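PDB 1YUZ: nigerythrin from Desulfovibrio vulgaris subsp. vulgaris, which shows NADH peroxidase activity in vitro as a homodimer, combining a hemerythrin-like diiron centre with a rubredoxin-like iron centre. Local coordinates for residues Y59-I62 against A63-F66; T41-H44 against A45-A49; F126-K129 against A130-E133; G27-L30 against E31-A35. All coordinates share one frame; numbering follows the deposited sequence.

Interaction 1: Y59-I62 against A63-F66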
ATOM      1  N   TYR B  59     -18.107   8.611  -4.780  1.00 13.64           N
ATOM      2  CA  TYR B  59     -16.997   8.686  -3.833  1.00 13.09           C
ATOM      3  C   TYR B  59     -16.305  10.034  -4.005  1.00 12.84           C
ATOM      4  O   TYR B  59     -15.221  10.109  -4.588  1.00 12.68           O
ATOM      5  CB  TYR B  59     -15.986   7.567  -4.096  1.00 12.80           C
ATOM      6  CG  TYR B  59     -16.535   6.160  -3.997  1.00 12.61           C
ATOM      7  CD1 TYR B  59     -16.839   5.425  -5.144  1.00 12.58           C
ATOM      8  CD2 TYR B  59     -16.688   5.538  -2.759  1.00 12.57           C
ATOM      9  CE1 TYR B  59     -17.268   4.100  -5.059  1.00 12.56           C
ATOM     10  CE2 TYR B  59     -17.119   4.219  -2.663  1.00 12.55           C
ATOM     11  CZ  TYR B  59     -17.401   3.505  -3.815  1.00 12.55           C
ATOM     12  OH  TYR B  59     -17.778   2.183  -3.727  1.00 13.09           O
ATOM     13  N   GLU B  60     -16.920  11.093  -3.486  1.00 12.64           N
ATOM     14  CA  GLU B  60     -16.365  12.429  -3.632  1.00 12.48           C
ATOM     15  C   GLU B  60     -15.012  12.630  -2.966  1.00 11.85           C
ATOM     16  O   GLU B  60     -14.131  13.252  -3.553  1.00 11.60           O
ATOM     17  CB  GLU B  60     -17.374  13.484  -3.142  1.00 13.30           C
ATOM     18  CG  GLU B  60     -17.510  13.654  -1.632  1.00 14.67           C
ATOM     19  CD  GLU B  60     -16.453  14.576  -1.039  1.00 15.26           C
ATOM     20  OE1 GLU B  60     -16.082  15.569  -1.703  1.00 15.90           O
ATOM     21  OE2 GLU B  60     -16.004  14.320   0.099  1.00 16.24           O
ATOM     22  N   GLN B  61     -14.833  12.110  -1.758  1.00 11.15           N
ATOM     23  CA  GLN B  61     -13.553  12.278  -1.086  1.00 10.61           C
ATOM     24  C   GLN B  61     -12.449  11.537  -1.831  1.00 10.26           C
ATOM     25  O   GLN B  61     -11.354  12.066  -2.002  1.00 10.17           O
ATOM     26  CB  GLN B  61     -13.620  11.804   0.368  1.00 10.62           C
ATOM     27  CG  GLN B  61     -12.299  11.984   1.096  1.00 10.75           C
ATOM     28  CD  GLN B  61     -12.393  11.740   2.587  1.00 10.82           C
ATOM     29  OE1 GLN B  61     -12.888  10.705   3.027  1.00 11.04           O
ATOM     30  NE2 GLN B  61     -11.901  12.692   3.375  1.00 10.89           N
ATOM     31  N   ILE B  62     -12.732  10.320  -2.283  1.00  9.95           N
ATOM     32  CA  ILE B  62     -11.726   9.572  -3.024  1.00  9.78           C
ATOM     33  C   ILE B  62     -11.407  10.296  -4.332  1.00  9.69           C
ATOM     34  O   ILE B  62     -10.257  10.326  -4.765  1.00  9.49           O
ATOM     35  CB  ILE B  62     -12.191   8.122  -3.293  1.00  9.79           C
ATOM     36  CG1 ILE B  62     -12.159   7.333  -1.978  1.00  9.95           C
ATOM     37  CG2 ILE B  62     -11.289   7.460  -4.333  1.00  9.95           C
ATOM     38  CD1 ILE B  62     -12.761   5.943  -2.068  1.00  9.77           C
ATOM     39  N   ALA B  63     -12.416  10.900  -4.953  1.00  9.60           N
ATOM     40  CA  ALA B  63     -12.189  11.643  -6.189  1.00  9.64           C
ATOM     41  C   ALA B  63     -11.195  12.765  -5.903  1.00  9.60           C
ATOM     42  O   ALA B  63     -10.288  13.028  -6.695  1.00  9.67           O
ATOM     43  CB  ALA B  63     -13.495  12.228  -6.700  1.00  9.71           C
ATOM     44  N   ARG B  64     -11.369  13.428  -4.763  1.00  9.58           N
ATOM     45  CA  ARG B  64     -10.474  14.512  -4.387  1.00  9.54           C
ATOM     46  C   ARG B  64      -9.059  13.993  -4.161  1.00  9.19           C
ATOM     47  O   ARG B  64      -8.089  14.683  -4.469  1.00  8.98           O
ATOM     48  CB  ARG B  64     -10.994  15.232  -3.137  1.00 10.06           C
ATOM     49  CG  ARG B  64     -12.228  16.086  -3.404  1.00 10.81           C
ATOM     50  CD  ARG B  64     -12.593  16.967  -2.214  1.00 11.48           C
ATOM     51  NE  ARG B  64     -13.274  16.250  -1.138  1.00 12.24           N
ATOM     52  CZ  ARG B  64     -12.720  15.928   0.025  1.00 12.24           C
ATOM     53  NH1 ARG B  64     -11.461  16.251   0.284  1.00 12.26           N
ATOM     54  NH2 ARG B  64     -13.436  15.291   0.942  1.00 12.57           N
ATOM     55  N   LEU B  65      -8.936  12.780  -3.629  1.00  8.88           N
ATOM     56  CA  LEU B  65      -7.616  12.205  -3.410  1.00  8.71           C
ATOM     57  C   LEU B  65      -6.950  11.942  -4.763  1.00  8.59           C
ATOM     58  O   LEU B  65      -5.769  12.227  -4.942  1.00  8.40           O
ATOM     59  CB  LEU B  65      -7.715  10.904  -2.609  1.00  8.83           C
ATOM     60  CG  LEU B  65      -6.382  10.164  -2.424  1.00  8.72           C
ATOM     61  CD1 LEU B  65      -5.342  11.080  -1.781  1.00  9.02           C
ATOM     62  CD2 LEU B  65      -6.606   8.923  -1.576  1.00  9.15           C
ATOM     63  N   PHE B  66      -7.701  11.401  -5.718  1.00  8.51           N
ATOM     64  CA  PHE B  66      -7.140  11.142  -7.041  1.00  8.68           C
ATOM     65  C   PHE B  66      -6.739  12.453  -7.711  1.00  8.91           C
ATOM     66  O   PHE B  66      -5.720  12.521  -8.393  1.00  8.96           O
ATOM     67  CB  PHE B  66      -8.149  10.396  -7.923  1.00  8.59           C
ATOM     68  CG  PHE B  66      -8.209   8.912  -7.667  1.00  8.66           C
ATOM     69  CD1 PHE B  66      -9.429   8.283  -7.439  1.00  8.81           C
ATOM     70  CD2 PHE B  66      -7.052   8.139  -7.687  1.00  8.73           C
ATOM     71  CE1 PHE B  66      -9.494   6.905  -7.237  1.00  9.00           C
ATOM     72  CE2 PHE B  66      -7.112   6.759  -7.488  1.00  8.81           C
ATOM     73  CZ  PHE B  66      -8.333   6.147  -7.263  1.00  8.97           C
TER
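Bent side chains bring Glu60 and Arg64 together: the glutamate holds CG between its backbone N and carbonyl carbon (chi1 77°) and turns again at chi2, while the arginine, with CG beside its own backbone N, folds back at chi3 (-78°). The two side chains then lie alongside, pointing the same way, and form a side-on, two-nitrogen salt bridge between residues one helical turn apart. Arg64 NE donates to Glu60 OE1 at 2.9 Å, almost straight at 175°, and Arg64 NH2 reaches Glu60 OE2, also at 2.9 Å. Both oxygens are met on their syn sides and lie close to the guanidinium plane, which fixes the rotation of that group. Gln61 runs past obliquely, its CG 3.5 Å from Arg64 NH2 and its CA over one guanidinium face. The inner flank is apolar: Ile62 CG2 touches Phe66 CE1 at 3.5 Å, the two side chains running alongside each other. Beneath them the i to i+4 backbone bonds begin with Ala63 N to Tyr59 O at 2.9 Å, with Tyr59 at the N-cap position; this is the opening turn of a helix of the ferritin-like four-helix bundle. The hydroxyl of Tyr59 bonds to Thr14 of the second subunit, so this helix start also lies at the dimer interface. Arg64 NH1 bonds to the carbonyls of Asp169 and Tyr202, and Gln61 NE2 to Asp167 and the Asp169 carbonyl. Ala63 and Phe66 pack on helix 29-56, Ile62 and Phe66 on helix 104-132, and Gln61, Arg64 and Leu65 against Phe171 of strand 171-173.

Interaction 2: T41-H44 against A45-A49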
ATOM      1  N   THR B  41       3.258  11.179 -16.807  1.00 10.08           N
ATOM      2  CA  THR B  41       2.238  11.723 -17.685  1.00 10.16           C
ATOM      3  C   THR B  41       1.119  10.688 -17.755  1.00 10.12           C
ATOM      4  O   THR B  41      -0.060  11.030 -17.757  1.00 10.19           O
ATOM      5  CB  THR B  41       2.823  12.011 -19.079  1.00 10.19           C
ATOM      6  OG1 THR B  41       3.885  12.968 -18.949  1.00 10.49           O
ATOM      7  CG2 THR B  41       1.763  12.586 -20.005  1.00 10.45           C
ATOM      8  N   GLY B  42       1.499   9.415 -17.788  1.00  9.97           N
ATOM      9  CA  GLY B  42       0.508   8.356 -17.813  1.00 10.00           C
ATOM     10  C   GLY B  42      -0.223   8.296 -16.481  1.00  9.98           C
ATOM     11  O   GLY B  42      -1.439   8.121 -16.436  1.00 10.03           O
ATOM     12  N   ALA B  43       0.518   8.442 -15.386  1.00  9.88           N
ATOM     13  CA  ALA B  43      -0.078   8.412 -14.054  1.00  9.85           C
ATOM     14  C   ALA B  43      -1.087   9.542 -13.893  1.00  9.81           C
ATOM     15  O   ALA B  43      -2.164   9.353 -13.329  1.00  9.80           O
ATOM     16  CB  ALA B  43       1.008   8.527 -12.990  1.00  9.90           C
ATOM     17  N   HIS B  44      -0.735  10.723 -14.386  1.00  9.92           N
ATOM     18  CA  HIS B  44      -1.633  11.861 -14.282  1.00 10.20           C
ATOM     19  C   HIS B  44      -2.928  11.577 -15.023  1.00 10.22           C
ATOM     20  O   HIS B  44      -4.017  11.845 -14.515  1.00 10.25           O
ATOM     21  CB  HIS B  44      -0.979  13.119 -14.852  1.00 10.69           C
ATOM     22  CG  HIS B  44      -1.819  14.345 -14.696  1.00 11.11           C
ATOM     23  ND1 HIS B  44      -2.838  14.670 -15.565  1.00 11.51           N
ATOM     24  CD2 HIS B  44      -1.825  15.299 -13.736  1.00 11.51           C
ATOM     25  CE1 HIS B  44      -3.433  15.774 -15.147  1.00 11.58           C
ATOM     26  NE2 HIS B  44      -2.837  16.175 -14.039  1.00 11.88           N
ATOM     27  N   ALA B  45      -2.810  11.034 -16.228  1.00 10.18           N
ATOM     28  CA  ALA B  45      -3.988  10.714 -17.021  1.00 10.13           C
ATOM     29  C   ALA B  45      -4.825   9.653 -16.314  1.00 10.08           C
ATOM     30  O   ALA B  45      -6.052   9.720 -16.299  1.00 10.10           O
ATOM     31  CB  ALA B  45      -3.571  10.227 -18.403  1.00 10.24           C
ATOM     32  N   LYS B  46      -4.159   8.674 -15.718  1.00 10.01           N
ATOM     33  CA  LYS B  46      -4.869   7.615 -15.019  1.00  9.95           C
ATOM     34  C   LYS B  46      -5.633   8.139 -13.806  1.00  9.68           C
ATOM     35  O   LYS B  46      -6.815   7.847 -13.633  1.00  9.36           O
ATOM     36  CB  LYS B  46      -3.893   6.523 -14.578  1.00 10.57           C
ATOM     37  CG  LYS B  46      -4.600   5.291 -14.053  1.00 11.39           C
ATOM     38  CD  LYS B  46      -3.651   4.142 -13.779  1.00 12.36           C
ATOM     39  CE  LYS B  46      -2.836   4.369 -12.524  1.00 12.79           C
ATOM     40  NZ  LYS B  46      -2.077   3.136 -12.163  1.00 13.28           N
ATOM     41  N   TYR B  47      -4.960   8.919 -12.968  1.00  9.32           N
ATOM     42  CA  TYR B  47      -5.589   9.459 -11.773  1.00  9.19           C
ATOM     43  C   TYR B  47      -6.708  10.427 -12.100  1.00  9.19           C
ATOM     44  O   TYR B  47      -7.694  10.518 -11.368  1.00  9.05           O
ATOM     45  CB  TYR B  47      -4.535  10.129 -10.903  1.00  9.06           C
ATOM     46  CG  TYR B  47      -3.530   9.143 -10.355  1.00  8.99           C
ATOM     47  CD1 TYR B  47      -2.332   9.579  -9.798  1.00  8.97           C
ATOM     48  CD2 TYR B  47      -3.781   7.766 -10.391  1.00  8.99           C
ATOM     49  CE1 TYR B  47      -1.408   8.672  -9.289  1.00  9.16           C
ATOM     50  CE2 TYR B  47      -2.863   6.851  -9.885  1.00  9.22           C
ATOM     51  CZ  TYR B  47      -1.682   7.313  -9.336  1.00  9.26           C
ATOM     52  OH  TYR B  47      -0.768   6.419  -8.834  1.00  9.83           O
ATOM     53  N   THR B  48      -6.556  11.150 -13.201  1.00  9.32           N
ATOM     54  CA  THR B  48      -7.580  12.087 -13.627  1.00  9.52           C
ATOM     55  C   THR B  48      -8.823  11.290 -14.031  1.00  9.53           C
ATOM     56  O   THR B  48      -9.948  11.661 -13.692  1.00  9.67           O
ATOM     57  CB  THR B  48      -7.072  12.935 -14.802  1.00  9.58           C
ATOM     58  OG1 THR B  48      -5.982  13.746 -14.347  1.00  9.89           O
ATOM     59  CG2 THR B  48      -8.177  13.837 -15.345  1.00  9.86           C
ATOM     60  N   ALA B  49      -8.618  10.184 -14.739  1.00  9.57           N
ATOM     61  CA  ALA B  49      -9.741   9.345 -15.142  1.00  9.68           C
ATOM     62  C   ALA B  49     -10.355   8.694 -13.896  1.00  9.78           C
ATOM     63  O   ALA B  49     -11.576   8.602 -13.768  1.00  9.96           O
ATOM     64  CB  ALA B  49      -9.278   8.279 -16.124  1.00  9.70           C
TER
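Tyr47 packs closely over the preceding turn, whereas His44 and Thr48 meet on a more open flank of the same helix. On the tight side the carbonyl oxygen of Ala43 sits over one face of the Tyr47 ring, offset toward its rim and 3.3 Å from CG, while it also accepts the Tyr47 backbone N at 2.9 Å in a nearly straight bond (171°). With CG beside the backbone N (chi1 -66°), the ring lies back along the helix over that carbonyl; Ala43 CB approaches CE1 more loosely, at 4.4 Å. On the other flank Thr48 is exposed and His44 partly so. Thr48 OG1 turns back beside its own backbone N and donates to His44 O at 2.7 Å. That carbonyl also receives Thr48 N at 2.9 Å, the two donors arriving from opposite faces of its plane, so one oxygen is gripped twice by one residue. The imidazole crosses the threonine obliquely, its CE1 3.4 Å from Thr48 OG1. The tight side faces the diiron site: Tyr47 OH bonds to Glu115, an iron ligand, which makes Tyr47 a second-shell residue, its side chain about 4 Å from the iron(II) ion at the nearest atoms. Its ring meets Tyr156 edge-to-face. Within helix 29-56, Tyr47 packs on Thr69 and Glu73 of helix 60-87 and His44 on Ala70, while Ala45 and Lys46 rest on Val96 and Pro99 of a loop.

Interaction 3: F126-K129 against A130-E133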
ATOM      1  N   PHE B 126      16.460   4.848 -10.807  1.00  9.92           N
ATOM      2  CA  PHE B 126      16.909   6.091 -11.421  1.00 10.06           C
ATOM      3  C   PHE B 126      17.793   6.892 -10.472  1.00 10.12           C
ATOM      4  O   PHE B 126      18.746   7.541 -10.902  1.00 10.10           O
ATOM      5  CB  PHE B 126      15.704   6.932 -11.839  1.00 10.03           C
ATOM      6  CG  PHE B 126      14.926   6.360 -12.992  1.00 10.00           C
ATOM      7  CD1 PHE B 126      13.729   6.947 -13.383  1.00 10.06           C
ATOM      8  CD2 PHE B 126      15.395   5.255 -13.702  1.00 10.15           C
ATOM      9  CE1 PHE B 126      13.008   6.450 -14.462  1.00 10.06           C
ATOM     10  CE2 PHE B 126      14.679   4.750 -14.786  1.00 10.22           C
ATOM     11  CZ  PHE B 126      13.485   5.348 -15.166  1.00 10.15           C
ATOM     12  N   ILE B 127      17.475   6.856  -9.184  1.00 10.40           N
ATOM     13  CA  ILE B 127      18.275   7.566  -8.195  1.00 10.80           C
ATOM     14  C   ILE B 127      19.676   6.967  -8.169  1.00 11.23           C
ATOM     15  O   ILE B 127      20.669   7.690  -8.182  1.00 11.24           O
ATOM     16  CB  ILE B 127      17.648   7.456  -6.788  1.00 10.52           C
ATOM     17  CG1 ILE B 127      16.338   8.249  -6.746  1.00 10.58           C
ATOM     18  CG2 ILE B 127      18.627   7.963  -5.733  1.00 10.56           C
ATOM     19  CD1 ILE B 127      15.519   8.009  -5.501  1.00 10.60           C
ATOM     20  N   ARG B 128      19.751   5.641  -8.136  0.50 11.46           N
ATOM     21  CA  ARG B 128      21.038   4.964  -8.107  0.50 11.89           C
ATOM     22  C   ARG B 128      21.880   5.328  -9.323  0.50 12.00           C
ATOM     23  O   ARG B 128      23.071   5.615  -9.195  0.50 11.99           O
ATOM     24  CB  ARG B 128      20.840   3.449  -8.053  0.50 12.15           C
ATOM     25  CG  ARG B 128      22.142   2.672  -8.012  0.50 12.50           C
ATOM     26  CD  ARG B 128      22.934   2.980  -6.751  0.50 12.84           C
ATOM     27  NE  ARG B 128      24.304   2.480  -6.844  0.50 13.25           N
ATOM     28  CZ  ARG B 128      25.177   2.483  -5.841  0.50 13.45           C
ATOM     29  NH1 ARG B 128      24.829   2.956  -4.652  0.50 13.64           N
ATOM     30  NH2 ARG B 128      26.401   2.009  -6.027  0.50 13.65           N
ATOM     31  N   LYS B 129      21.266   5.320 -10.502  1.00 12.13           N
ATOM     32  CA  LYS B 129      21.986   5.653 -11.725  1.00 12.43           C
ATOM     33  C   LYS B 129      22.482   7.094 -11.665  1.00 12.42           C
ATOM     34  O   LYS B 129      23.611   7.378 -12.059  1.00 12.35           O
ATOM     35  CB  LYS B 129      21.091   5.459 -12.952  1.00 13.04           C
ATOM     36  CG  LYS B 129      21.768   5.789 -14.282  1.00 13.88           C
ATOM     37  CD  LYS B 129      22.883   4.807 -14.617  1.00 14.88           C
ATOM     38  CE  LYS B 129      23.464   5.079 -15.997  1.00 15.39           C
ATOM     39  NZ  LYS B 129      24.479   4.058 -16.385  1.00 16.03           N
ATOM     40  N   ALA B 130      21.641   8.002 -11.175  1.00 12.36           N
ATOM     41  CA  ALA B 130      22.023   9.409 -11.062  1.00 12.48           C
ATOM     42  C   ALA B 130      23.202   9.543 -10.101  1.00 12.60           C
ATOM     43  O   ALA B 130      24.106  10.344 -10.325  1.00 12.68           O
ATOM     44  CB  ALA B 130      20.841  10.241 -10.570  1.00 12.31           C
ATOM     45  N   GLN B 131      23.190   8.756  -9.030  1.00 12.81           N
ATOM     46  CA  GLN B 131      24.280   8.785  -8.061  1.00 13.23           C
ATOM     47  C   GLN B 131      25.569   8.304  -8.713  1.00 13.52           C
ATOM     48  O   GLN B 131      26.625   8.922  -8.567  1.00 13.25           O
ATOM     49  CB  GLN B 131      23.970   7.875  -6.875  1.00 13.34           C
ATOM     50  CG  GLN B 131      22.962   8.424  -5.896  1.00 13.74           C
ATOM     51  CD  GLN B 131      22.716   7.467  -4.755  1.00 13.90           C
ATOM     52  OE1 GLN B 131      22.096   6.418  -4.935  1.00 14.36           O
ATOM     53  NE2 GLN B 131      23.219   7.813  -3.575  1.00 14.21           N
ATOM     54  N   GLU B 132      25.477   7.192  -9.431  1.00 13.83           N
ATOM     55  CA  GLU B 132      26.643   6.621 -10.086  1.00 14.34           C
ATOM     56  C   GLU B 132      27.204   7.531 -11.177  1.00 14.38           C
ATOM     57  O   GLU B 132      28.390   7.446 -11.499  1.00 14.35           O
ATOM     58  CB  GLU B 132      26.296   5.235 -10.646  1.00 14.95           C
ATOM     59  CG  GLU B 132      25.779   4.276  -9.572  1.00 16.10           C
ATOM     60  CD  GLU B 132      25.510   2.873 -10.084  1.00 16.64           C
ATOM     61  OE1 GLU B 132      25.201   2.724 -11.284  1.00 17.41           O
ATOM     62  OE2 GLU B 132      25.587   1.918  -9.276  1.00 17.25           O
ATOM     63  N   GLU B 133      26.365   8.409 -11.727  1.00 14.40           N
ATOM     64  CA  GLU B 133      26.795   9.340 -12.775  1.00 14.64           C
ATOM     65  C   GLU B 133      27.088  10.733 -12.220  1.00 14.50           C
ATOM     66  O   GLU B 133      27.383  11.657 -12.977  1.00 14.46           O
ATOM     67  CB  GLU B 133      25.735   9.458 -13.875  1.00 15.15           C
ATOM     68  CG  GLU B 133      25.389   8.154 -14.575  1.00 15.98           C
ATOM     69  CD  GLU B 133      24.572   8.365 -15.842  1.00 16.41           C
ATOM     70  OE1 GLU B 133      23.645   9.204 -15.836  1.00 16.69           O
ATOM     71  OE2 GLU B 133      24.854   7.682 -16.851  1.00 17.00           O
TER
HETATM   72  O   HOH W   1      25.409   3.120 -14.041  1.00 35.28           O
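Arg128 and Glu132, one turn apart, form the shortest side-chain bridge here, though it belongs to one of two modelled Arg128 conformers and its permanence is doubtful: Arg128 NE donates to Glu132 OE2 at 2.8 Å with an angle of 160°. The oxygen lies at the guanidinium edge, in its plane, but is met from above the carboxylate plane, the two flat groups standing 75° apart. The same OE2 takes a second, weak bond from Arg128 NH2 at 3.4 Å, so a single oxygen bears both contacts.

The other carboxylate oxygen, Glu132 OE1, accepts from a water at 2.8 Å, and that water in turn accepts from Lys129 NZ at 2.7 Å, linking the two side chains indirectly. Lys129 is bent at chi2 (67°), which turns its end across Glu133: CE lies 3.1 Å from Glu133 OE2, while NZ makes only a long salt bridge to that oxygen at 3.7 Å. Glu133 OE1 is hydrogen-bonded to Thr29 OG1. Along the helix, Gln131 CG rests on Ile127 O at 3.3 Å. Backbone bonds of the i to i+4 kind persist to Glu133 N, which reaches Lys129 O as helix 104-132 ends; the charged side chains line the last turn of this diiron-bundle helix and the first residue beyond it. On the buried side, Phe126 and Ile127 meet Phe142 of helix 136-161, and Ala130 packs on Val139 of that helix, which Gln131 also touches. Phe126 and Lys129 also lie against Asn32, and Ala130 against Thr29, both on helix 29-56.

Interaction 4: G27-L30 against E31-A35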
ATOM      1  N   GLY B  27      18.686   3.763 -18.344  1.00 15.82           N
ATOM      2  CA  GLY B  27      19.602   4.301 -19.331  1.00 15.52           C
ATOM      3  C   GLY B  27      20.364   5.437 -18.682  1.00 15.22           C
ATOM      4  O   GLY B  27      20.594   5.417 -17.473  1.00 15.25           O
ATOM      5  N   SER B  28      20.768   6.421 -19.475  1.00 15.06           N
ATOM      6  CA  SER B  28      21.484   7.564 -18.929  1.00 14.79           C
ATOM      7  C   SER B  28      20.484   8.333 -18.074  1.00 14.50           C
ATOM      8  O   SER B  28      19.275   8.151 -18.211  1.00 14.39           O
ATOM      9  CB  SER B  28      21.988   8.466 -20.054  1.00 14.96           C
ATOM     10  OG  SER B  28      20.904   9.051 -20.750  1.00 15.47           O
ATOM     11  N   THR B  29      20.979   9.194 -17.195  1.00 14.16           N
ATOM     12  CA  THR B  29      20.072   9.964 -16.355  1.00 13.91           C
ATOM     13  C   THR B  29      19.131  10.805 -17.213  1.00 13.84           C
ATOM     14  O   THR B  29      17.961  10.972 -16.875  1.00 13.66           O
ATOM     15  CB  THR B  29      20.849  10.855 -15.375  1.00 13.86           C
ATOM     16  OG1 THR B  29      21.496  10.026 -14.402  1.00 13.88           O
ATOM     17  CG2 THR B  29      19.910  11.820 -14.665  1.00 13.78           C
ATOM     18  N   LEU B  30      19.630  11.321 -18.331  1.00 13.79           N
ATOM     19  CA  LEU B  30      18.792  12.115 -19.221  1.00 13.80           C
ATOM     20  C   LEU B  30      17.641  11.251 -19.725  1.00 13.71           C
ATOM     21  O   LEU B  30      16.487  11.683 -19.735  1.00 13.49           O
ATOM     22  CB  LEU B  30      19.598  12.632 -20.416  1.00 14.11           C
ATOM     23  CG  LEU B  30      18.767  13.397 -21.450  1.00 14.37           C
ATOM     24  CD1 LEU B  30      18.115  14.603 -20.786  1.00 14.59           C
ATOM     25  CD2 LEU B  30      19.644  13.835 -22.614  1.00 14.60           C
ATOM     26  N   GLU B  31      17.960  10.032 -20.153  1.00 13.62           N
ATOM     27  CA  GLU B  31      16.942   9.112 -20.645  1.00 13.68           C
ATOM     28  C   GLU B  31      15.972   8.748 -19.522  1.00 13.19           C
ATOM     29  O   GLU B  31      14.766   8.649 -19.746  1.00 13.19           O
ATOM     30  CB  GLU B  31      17.591   7.838 -21.198  1.00 14.36           C
ATOM     31  CG  GLU B  31      18.487   8.065 -22.411  1.00 15.51           C
ATOM     32  CD  GLU B  31      19.117   6.782 -22.927  1.00 16.13           C
ATOM     33  OE1 GLU B  31      19.752   6.060 -22.130  1.00 16.75           O
ATOM     34  OE2 GLU B  31      18.983   6.497 -24.137  1.00 16.95           O
ATOM     35  N   ASN B  32      16.498   8.560 -18.315  1.00 12.71           N
ATOM     36  CA  ASN B  32      15.659   8.204 -17.177  1.00 12.22           C
ATOM     37  C   ASN B  32      14.706   9.331 -16.810  1.00 12.02           C
ATOM     38  O   ASN B  32      13.553   9.087 -16.456  1.00 11.91           O
ATOM     39  CB  ASN B  32      16.522   7.820 -15.976  1.00 12.19           C
ATOM     40  CG  ASN B  32      17.402   6.624 -16.265  1.00 12.19           C
ATOM     41  OD1 ASN B  32      17.066   5.791 -17.108  1.00 12.37           O
ATOM     42  ND2 ASN B  32      18.522   6.524 -15.561  1.00 12.23           N
ATOM     43  N   LEU B  33      15.180  10.568 -16.898  1.00 11.69           N
ATOM     44  CA  LEU B  33      14.331  11.712 -16.601  1.00 11.57           C
ATOM     45  C   LEU B  33      13.159  11.725 -17.578  1.00 11.63           C
ATOM     46  O   LEU B  33      12.014  11.955 -17.186  1.00 11.64           O
ATOM     47  CB  LEU B  33      15.125  13.016 -16.723  1.00 11.30           C
ATOM     48  CG  LEU B  33      16.020  13.367 -15.532  1.00 11.23           C
ATOM     49  CD1 LEU B  33      17.031  14.436 -15.923  1.00 11.21           C
ATOM     50  CD2 LEU B  33      15.147  13.842 -14.379  1.00 11.13           C
ATOM     51  N   LYS B  34      13.445  11.466 -18.852  1.00 11.71           N
ATOM     52  CA  LYS B  34      12.400  11.449 -19.865  1.00 11.82           C
ATOM     53  C   LYS B  34      11.445  10.288 -19.629  1.00 11.71           C
ATOM     54  O   LYS B  34      10.238  10.417 -19.832  1.00 11.80           O
ATOM     55  CB  LYS B  34      13.009  11.329 -21.261  1.00 12.26           C
ATOM     56  CG  LYS B  34      13.860  12.512 -21.672  1.00 12.78           C
ATOM     57  CD  LYS B  34      14.413  12.294 -23.067  1.00 13.28           C
ATOM     58  CE  LYS B  34      15.303  13.438 -23.500  1.00 13.55           C
ATOM     59  NZ  LYS B  34      15.879  13.173 -24.846  1.00 13.94           N
ATOM     60  N   ALA B  35      11.990   9.150 -19.205  1.00 11.52           N
ATOM     61  CA  ALA B  35      11.167   7.976 -18.942  1.00 11.43           C
ATOM     62  C   ALA B  35      10.240   8.254 -17.768  1.00 11.26           C
ATOM     63  O   ALA B  35       9.072   7.865 -17.778  1.00 11.32           O
ATOM     64  CB  ALA B  35      12.047   6.771 -18.646  1.00 11.53           C
TER
HETATM   65  O   HOH W   2      19.147   8.414 -13.539  1.00 11.08           O
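Gly27 and Ser28 are extended before the chain turns helical at Thr29, and i to i+4 bonding starts with Asn32 N donating to Ser28 O at 2.8 Å. Ser28 is the N-cap: its OG, held between the backbone N and the carbonyl carbon (chi1 66°), accepts Glu31 N at 3.2 Å. Glu31 answers with OE1, whose anti lone pair receives Ser28 N at 2.9 Å and 163°. This reciprocal pair is a capping box, the classic N-terminal motif that satisfies backbone N-H groups in the first turn of a helix, here helix 29-56 of the ferritin-like bundle. Next to the box, Asn32 ties back to Gly27: its OD1 takes Gly27 N at 2.9 Å, in the carbonyl plane and on a lone pair, while ND2 donates only weakly to Gly27 O. A water accepts from Asn32 ND2 at 2.8 Å and donates to Thr29 OG1, which is also hydrogen-bonded to Glu133 of helix 104-132's end. Along the helix, Leu30 CG lies 4.0 Å from Lys34 CE, the chains crossing at a slant, and Thr29 CG2 sits 4.1 Å from Leu33 CD1. Lys34 NZ has its salt bridge with Glu88, whereas Leu30 and Leu33 face Val84 on helix 60-87.

Overall arrangement
Along the chain the order is interaction 4, 2, 1, then 3, all within the ferritin-like diiron range. Interactions 4 and 2 share helix 29-56, their centres 20 Å apart; interaction 1 opens helix 60-87 and interaction 3 closes helix 104-132. Two touching pairs result. Interactions 3 and 4, with centres 10 Å apart, tie a helix end to a helix start at one end of the diiron bundle. Interactions 1 and 2, with centres 14 Å apart, join helices 29-56 and 60-87 toward the other, where Phe66 CB packs on Tyr47 O at 3.5 Å. Centres of interactions 1 and 3 are about 35 Å apart, so the pairs bracket the bundle's length, with interaction 2 beside the diiron site.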